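PDB 5JGF: vacuolar aminopeptidase 1 from Saccharomyces cerevisiae, which removes N-terminal amino acids, preferably neutral or hydrophobic ones, from peptides in the yeast vacuole as a zinc-dependent dodecamer, and is the main cargo of the Cvt pathway. Local coordinates for the interface of chains A and B. Sequence-based numbering; all coordinates share one arbitrary frame. Chains: chain A/B, Vacuolar aminopeptidase 1.

Contact 1: the interface of chains A and B. Residues chain A 358, 360-361, 373, 402, 404; chain B 100-102, 117.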
loop_
_atom_site.group_PDB
_atom_site.type_symbol
_atom_site.label_atom_id
_atom_site.label_comp_id
_atom_site.label_asym_id
_atom_site.label_seq_id
_atom_site.Cartn_x
_atom_site.Cartn_y
_atom_site.Cartn_z
ATOM N N LEU A 358 3.564 8.207 33.909
ATOM C CA LEU A 358 4.849 7.750 34.432
ATOM C C LEU A 358 4.768 7.270 35.876
ATOM O O LEU A 358 4.392 8.026 36.772
ATOM C CB LEU A 358 5.872 8.882 34.320
ATOM C CG LEU A 358 7.277 8.633 34.873
ATOM C CD1 LEU A 358 7.948 7.503 34.103
ATOM C CD2 LEU A 358 8.093 9.919 34.750
ATOM N N ASN A 360 5.299 6.566 39.566
ATOM C CA ASN A 360 5.893 7.403 40.607
ATOM C C ASN A 360 5.909 8.887 40.264
ATOM O O ASN A 360 6.419 9.701 41.037
ATOM C CB ASN A 360 7.315 6.936 40.934
ATOM C CG ASN A 360 7.344 5.539 41.509
ATOM O OD1 ASN A 360 6.499 5.181 42.328
ATOM N ND2 ASN A 360 8.322 4.741 41.092
ATOM N N HIS A 361 5.349 9.242 39.110
ATOM C CA HIS A 361 5.306 10.642 38.708
ATOM C C HIS A 361 3.927 11.091 38.239
ATOM O O HIS A 361 3.790 11.729 37.195
ATOM C CB HIS A 361 6.341 10.934 37.614
ATOM C CG HIS A 361 7.754 10.658 38.024
ATOM N ND1 HIS A 361 8.250 9.380 38.166
ATOM C CD2 HIS A 361 8.782 11.493 38.306
ATOM C CE1 HIS A 361 9.522 9.440 38.517
ATOM N NE2 HIS A 361 9.871 10.711 38.608
ATOM N N LEU A 373 7.267 18.639 36.638
ATOM C CA LEU A 373 8.682 18.476 36.347
ATOM C C LEU A 373 8.927 18.033 34.911
ATOM O O LEU A 373 8.195 17.201 34.376
ATOM C CB LEU A 373 9.275 17.446 37.313
ATOM C CG LEU A 373 9.068 17.758 38.800
ATOM C CD1 LEU A 373 8.447 16.556 39.501
ATOM C CD2 LEU A 373 10.401 18.131 39.432
ATOM N N TYR A 402 3.826 14.723 42.333
ATOM C CA TYR A 402 4.676 14.926 41.166
ATOM C C TYR A 402 3.989 14.560 39.863
ATOM O O TYR A 402 3.139 13.670 39.823
ATOM C CB TYR A 402 5.918 14.032 41.214
ATOM C CG TYR A 402 7.017 14.386 42.181
ATOM C CD1 TYR A 402 7.029 15.596 42.872
ATOM C CD2 TYR A 402 8.081 13.507 42.371
ATOM C CE1 TYR A 402 8.082 15.917 43.731
ATOM C CE2 TYR A 402 9.131 13.817 43.217
ATOM C CZ TYR A 402 9.127 15.020 43.894
ATOM O OH TYR A 402 10.181 15.314 44.725
ATOM N N GLN A 404 5.368 14.138 35.729
ATOM C CA GLN A 404 6.379 14.209 34.686
ATOM C C GLN A 404 5.938 13.203 33.632
ATOM O O GLN A 404 5.360 12.160 33.959
ATOM C CB GLN A 404 7.782 13.846 35.204
ATOM C CG GLN A 404 8.851 13.937 34.103
ATOM C CD GLN A 404 10.269 13.963 34.644
ATOM O OE1 GLN A 404 10.564 14.664 35.613
ATOM N NE2 GLN A 404 11.161 13.214 34.004
ATOM N N LYS B 100 15.408 10.648 37.111
ATOM C CA LYS B 100 14.078 11.216 37.274
ATOM C C LYS B 100 13.878 11.675 38.721
ATOM O O LYS B 100 14.643 11.292 39.607
ATOM C CB LYS B 100 13.015 10.183 36.885
ATOM C CG LYS B 100 12.775 10.107 35.381
ATOM C CD LYS B 100 11.908 8.922 34.996
ATOM C CE LYS B 100 11.578 8.958 33.507
ATOM N NZ LYS B 100 11.580 7.584 32.930
ATOM N N PRO B 101 12.866 12.528 38.970
ATOM C CA PRO B 101 12.590 13.019 40.327
ATOM C C PRO B 101 12.547 11.840 41.297
ATOM O O PRO B 101 12.997 11.932 42.437
ATOM C CB PRO B 101 11.243 13.713 40.168
ATOM C CG PRO B 101 11.364 14.311 38.794
ATOM C CD PRO B 101 11.975 13.174 37.987
ATOM N N VAL B 102 11.989 10.733 40.823
ATOM C CA VAL B 102 11.920 9.495 41.588
ATOM C C VAL B 102 12.593 8.477 40.672
ATOM O O VAL B 102 11.992 8.016 39.704
ATOM C CB VAL B 102 10.461 9.062 41.857
ATOM C CG1 VAL B 102 10.437 7.691 42.518
ATOM C CG2 VAL B 102 9.771 10.087 42.751
ATOM N N ALA B 117 15.668 10.109 32.383
ATOM C CA ALA B 117 15.048 10.816 31.269
ATOM C C ALA B 117 16.144 11.457 30.433
ATOM O O ALA B 117 17.200 11.822 30.946
ATOM C CB ALA B 117 14.096 11.888 31.788
HETATM O O HOH W 1 10.679 5.812 39.398
HETATM O O HOH W 2 12.458 14.179 44.004
#

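Contact 2: the interface of chains A and B. Residues chain A 382-384; chain B 26, 66, 137, 139, 235-237.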
loop_
_atom_site.group_PDB
_atom_site.type_symbol
_atom_site.label_atom_id
_atom_site.label_comp_id
_atom_site.label_asym_id
_atom_site.label_seq_id
_atom_site.Cartn_x
_atom_site.Cartn_y
_atom_site.Cartn_z
ATOM N N ASP A 382 13.167 23.615 38.844
ATOM C CA ASP A 382 14.545 23.138 38.985
ATOM C C ASP A 382 14.744 22.463 40.344
ATOM O O ASP A 382 13.810 22.385 41.144
ATOM C CB ASP A 382 15.549 24.285 38.803
ATOM C CG ASP A 382 15.370 25.403 39.817
ATOM O OD1 ASP A 382 14.574 25.243 40.767
ATOM O OD2 ASP A 382 16.038 26.449 39.660
ATOM N N VAL A 383 15.956 21.981 40.606
ATOM C CA VAL A 383 16.236 21.280 41.858
ATOM C C VAL A 383 16.045 22.136 43.112
ATOM O O VAL A 383 15.545 21.649 44.124
ATOM C CB VAL A 383 17.664 20.660 41.850
ATOM C CG1 VAL A 383 18.720 21.748 41.832
ATOM C CG2 VAL A 383 17.840 19.744 43.053
ATOM N N VAL A 384 16.434 23.404 43.053
ATOM C CA VAL A 384 16.266 24.280 44.209
ATOM C C VAL A 384 14.787 24.590 44.426
ATOM O O VAL A 384 14.300 24.573 45.558
ATOM C CB VAL A 384 17.042 25.599 44.034
ATOM C CG1 VAL A 384 16.666 26.574 45.139
ATOM C CG2 VAL A 384 18.539 25.326 44.073
ATOM N N TYR B 26 27.284 21.608 36.345
ATOM C CA TYR B 26 27.662 22.128 37.658
ATOM C C TYR B 26 29.181 22.097 37.833
ATOM O O TYR B 26 29.779 23.084 38.266
ATOM C CB TYR B 26 27.007 21.305 38.769
ATOM C CG TYR B 26 25.504 21.445 38.842
ATOM C CD1 TYR B 26 24.913 22.651 39.227
ATOM C CD2 TYR B 26 24.670 20.366 38.545
ATOM C CE1 TYR B 26 23.527 22.776 39.316
ATOM C CE2 TYR B 26 23.287 20.480 38.629
ATOM C CZ TYR B 26 22.722 21.687 39.015
ATOM O OH TYR B 26 21.355 21.804 39.101
ATOM N N ASN B 66 22.024 30.111 39.175
ATOM C CA ASN B 66 21.567 28.722 39.211
ATOM C C ASN B 66 22.705 27.703 39.288
ATOM O O ASN B 66 22.463 26.499 39.234
ATOM C CB ASN B 66 20.716 28.435 37.965
ATOM C CG ASN B 66 19.815 27.225 38.133
ATOM O OD1 ASN B 66 18.915 27.224 38.971
ATOM N ND2 ASN B 66 20.051 26.189 37.331
ATOM N N ARG B 137 24.671 17.719 41.261
ATOM C CA ARG B 137 24.421 18.504 42.462
ATOM C C ARG B 137 23.509 17.856 43.494
ATOM O O ARG B 137 22.430 17.351 43.174
ATOM C CB ARG B 137 23.834 19.858 42.069
ATOM C CG ARG B 137 23.702 20.843 43.218
ATOM C CD ARG B 137 23.039 22.125 42.741
ATOM N NE ARG B 137 23.195 23.214 43.695
ATOM C CZ ARG B 137 22.701 24.436 43.521
ATOM N NH1 ARG B 137 22.014 24.727 42.427
ATOM N NH2 ARG B 137 22.903 25.371 44.439
ATOM N N LEU B 139 21.645 18.569 47.279
ATOM C CA LEU B 139 21.229 19.614 48.210
ATOM C C LEU B 139 21.045 18.905 49.542
ATOM O O LEU B 139 20.369 17.882 49.612
ATOM C CB LEU B 139 19.905 20.256 47.782
ATOM C CG LEU B 139 19.905 21.153 46.543
ATOM C CD1 LEU B 139 18.519 21.765 46.366
ATOM C CD2 LEU B 139 20.947 22.251 46.695
ATOM N N GLN B 235 17.553 16.971 48.193
ATOM C CA GLN B 235 17.186 16.860 46.786
ATOM C C GLN B 235 18.451 16.656 45.988
ATOM O O GLN B 235 19.554 16.771 46.523
ATOM C CB GLN B 235 16.479 18.140 46.316
ATOM C CG GLN B 235 14.967 18.021 46.168
ATOM C CD GLN B 235 14.559 16.821 45.319
ATOM O OE1 GLN B 235 15.303 16.387 44.436
ATOM N NE2 GLN B 235 13.370 16.290 45.575
ATOM N N MET B 236 18.297 16.346 44.709
ATOM C CA MET B 236 19.464 16.163 43.870
ATOM C C MET B 236 19.145 16.304 42.399
ATOM O O MET B 236 18.014 16.085 41.974
ATOM C CB MET B 236 20.126 14.806 44.140
ATOM C CG MET B 236 19.178 13.633 44.205
ATOM S SD MET B 236 20.022 12.115 44.748
ATOM C CE MET B 236 19.465 11.010 43.476
ATOM N N ASP B 237 20.161 16.699 41.640
ATOM C CA ASP B 237 20.068 16.882 40.195
ATOM C C ASP B 237 21.294 16.164 39.642
ATOM O O ASP B 237 22.362 16.764 39.487
ATOM C CB ASP B 237 20.117 18.377 39.853
ATOM C CG ASP B 237 20.041 18.644 38.360
ATOM O OD1 ASP B 237 19.926 17.672 37.585
ATOM O OD2 ASP B 237 20.095 19.827 37.960
HETATM O O HOH W 3 17.784 21.545 38.425
#

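Contact 3: the interface of chains A and B. Residues chain A 375-377; chain B 118-120, 300.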
loop_
_atom_site.group_PDB
_atom_site.type_symbol
_atom_site.label_atom_id
_atom_site.label_comp_id
_atom_site.label_asym_id
_atom_site.label_seq_id
_atom_site.Cartn_x
_atom_site.Cartn_y
_atom_site.Cartn_z
ATOM N N PRO A 375 12.579 17.649 32.207
ATOM C CA PRO A 375 13.997 17.911 31.952
ATOM C C PRO A 375 14.324 18.549 30.601
ATOM O O PRO A 375 15.484 18.859 30.329
ATOM C CB PRO A 375 14.616 16.529 32.091
ATOM C CG PRO A 375 13.568 15.663 31.440
ATOM C CD PRO A 375 12.269 16.216 32.025
ATOM N N ASN A 376 13.314 18.753 29.762
ATOM C CA ASN A 376 13.559 19.333 28.450
ATOM C C ASN A 376 12.975 20.718 28.201
ATOM O O ASN A 376 12.634 21.062 27.071
ATOM C CB ASN A 376 13.102 18.357 27.366
ATOM C CG ASN A 376 14.036 17.170 27.234
ATOM O OD1 ASN A 376 15.147 17.293 26.708
ATOM N ND2 ASN A 376 13.603 16.018 27.735
ATOM N N GLY A 377 12.855 21.503 29.265
ATOM C CA GLY A 377 12.370 22.864 29.126
ATOM C C GLY A 377 10.882 23.148 29.052
ATOM O O GLY A 377 10.505 24.311 28.899
ATOM N N PRO B 118 15.910 11.606 29.122
ATOM C CA PRO B 118 16.935 12.216 28.276
ATOM C C PRO B 118 16.938 13.740 28.353
ATOM O O PRO B 118 15.885 14.366 28.474
ATOM C CB PRO B 118 16.556 11.723 26.883
ATOM C CG PRO B 118 15.048 11.761 26.943
ATOM C CD PRO B 118 14.736 11.193 28.326
ATOM N N TYR B 119 18.131 14.324 28.310
ATOM C CA TYR B 119 18.291 15.776 28.290
ATOM C C TYR B 119 18.827 15.971 26.879
ATOM O O TYR B 119 20.005 15.735 26.616
ATOM C CB TYR B 119 19.329 16.245 29.316
ATOM C CG TYR B 119 19.599 17.736 29.239
ATOM C CD1 TYR B 119 18.700 18.657 29.776
ATOM C CD2 TYR B 119 20.733 18.224 28.590
ATOM C CE1 TYR B 119 18.922 20.032 29.667
ATOM C CE2 TYR B 119 20.965 19.596 28.473
ATOM C CZ TYR B 119 20.055 20.492 29.014
ATOM O OH TYR B 119 20.276 21.848 28.896
ATOM N N GLY B 120 17.959 16.378 25.961
ATOM C CA GLY B 120 18.388 16.509 24.583
ATOM C C GLY B 120 18.191 15.146 23.938
ATOM O O GLY B 120 17.579 14.262 24.545
ATOM N N ILE B 300 18.090 22.683 25.036
ATOM C CA ILE B 300 16.645 22.545 25.173
ATOM C C ILE B 300 15.866 23.803 24.788
ATOM O O ILE B 300 14.717 23.977 25.195
ATOM C CB ILE B 300 16.222 22.091 26.593
ATOM C CG1 ILE B 300 16.720 23.074 27.651
ATOM C CG2 ILE B 300 16.749 20.688 26.862
ATOM C CD1 ILE B 300 16.154 22.793 29.034
#

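Contact 1: the interface of chains A and B
B:Lys100, B:Pro101 and B:Val102 run past the edge of the A:His361 imidazole, which is the polar centre of the contact. The backbone N of B:Val102 donates to NE2 of A:His361 over 3.1 Å, coming in 31° out of the ring plane. NE2 is thus the acceptor, which suggests a proton on ND1, although hydrogens are not seen. From its backbone outward, B:Lys100 meets one chain A group after another. Its CG stands anti to the carbonyl carbon (chi1 -82°), and the chain leads away from the histidine toward A:Leu358. CB lies 3.6 Å from NE2 of A:His361; CG passes the amide NE2 of A:Gln404 at 3.8 Å; CD and CE run along CD2 of A:Leu358; at the tip, after a bend at chi4, the amine NZ comes near CD1 of the same leucine. B:Pro101 is wedged in a notch of mixed character, with CB against CE2 of A:Tyr402 and CG against CD1 of A:Leu373, each at 3.7 Å, while the amide OE1 of A:Gln404 borders CD. B:Val102 turns CG1 toward CB of A:Asn360 (3.6 Å) and CG2 toward the tyrosine ring. Two waters bridge the chains: water 2 links the phenol OH of A:Tyr402 to the carbonyl O of B:Pro101, and water 1 links ND2 of A:Asn360 to the carbonyl O of B:Val102. The patch docks one subunit's loop on its neighbour and so helps hold the dodecamer together.

Contact 2: the interface of chains A and B
This is a helix-end-on-strands contact between two subunits of the homododecamer, part of an interface that as a whole is not an exact two-fold, and it helps set how neighbouring subunits meet in the assembly. A:Val383, the first residue of helix 383-396, presses on strands 132-141 and 233-242 of chain B and has 105 Å² of its own surface hidden by chain B. Its two methyls split the work. CG2, anti to the backbone N, rests over the backbone of B:Met236, with the carbonyl C 3.7 Å away, and also reaches CB of B:Gln235 and CD1 of B:Leu139. CG1, between the backbone N and the carbonyl carbon (chi1 66°), points to the phenol OH of B:Tyr26. The backbone N of A:Val383 reaches B:Asp237 through water 3, which lies 2.9 Å from that N and 2.9 Å from the carboxylate OD2. A negative carboxylate facing the start of a helix would probably be favoured electrostatically. The same OD2 accepts from OH of B:Tyr26 at 2.6 Å, on the anti side and 24° out of the carboxylate plane, which steadies the carboxylate; CB of B:Arg137 covers one face of the tyrosine ring. Beside it, A:Asp382 and B:Asn66 have nearly parallel planes, but two acceptor oxygens face each other as modelled, a doubtful pairing that a flipped B:Asn66 amide might relieve. Further along the helix, CG2 of A:Val384 lies 3.9 Å from NH1 of B:Arg137.

Contact 3: the interface of chains A and B
A:Asn376 grips the end of strand 116-119 in chain B and the loop residue after it with both ends of its amide, and this belongs to the tight part of the contact. OD1 accepts from the backbone N of B:Gly120 at 3.1 Å, an almost straight bond (172° at H) lying in the plane of the asparagine's carbonyl. ND2 gives a hydrogen to the carbonyl O of B:Pro118 at 2.9 Å, more bent and 24° out of the amide plane. Both bonds go to backbone groups, and together they fix which way the amide is turned, with ND2 toward B:Pro118 and OD1 toward B:Gly120. An alanine here would probably leave B:Gly120 N and B:Pro118 O without their mates from chain A and open a gap between the loop and the strand. B:Ile300 adds apolar packing to the close part; it sits in the 3-10 helix 298-300 that also carries the active-site residues B:Glu298 and B:Glu299, and spans the backbone of A:Asn376 and A:Gly377. Its CG2 meets CA of A:Asn376 at 3.8 Å, while CG1, between the backbone N and the carbonyl carbon (chi1 58°), carries CD1 to 3.5 Å from N of A:Gly377. The looser side is at A:Pro375, whose ring CG stands 4.0 Å from O of B:Pro118. The backbone carbonyl O of A:Pro375 comes nearer, 3.3 Å from ring carbon CD1 of B:Tyr119.

The three contacts are patches of one interface between neighbouring subunits. The C-alpha centres of contact 1 lie about 13 Å from those of contact 3, and contact 2 is about 15 Å from each. Contacts 1 and 3 share strand 116-119 of chain B and draw on the same stretch of chain A just after strand 370-372. Contact 2 brings in the start of helix 383-396 a few residues later. One run of chain A from A:Leu373 to A:Val384 therefore visits all three and, at contact 3, lies against the neighbour's segment next to its zinc-binding residues; whether docking affects catalysis the structure alone does not show.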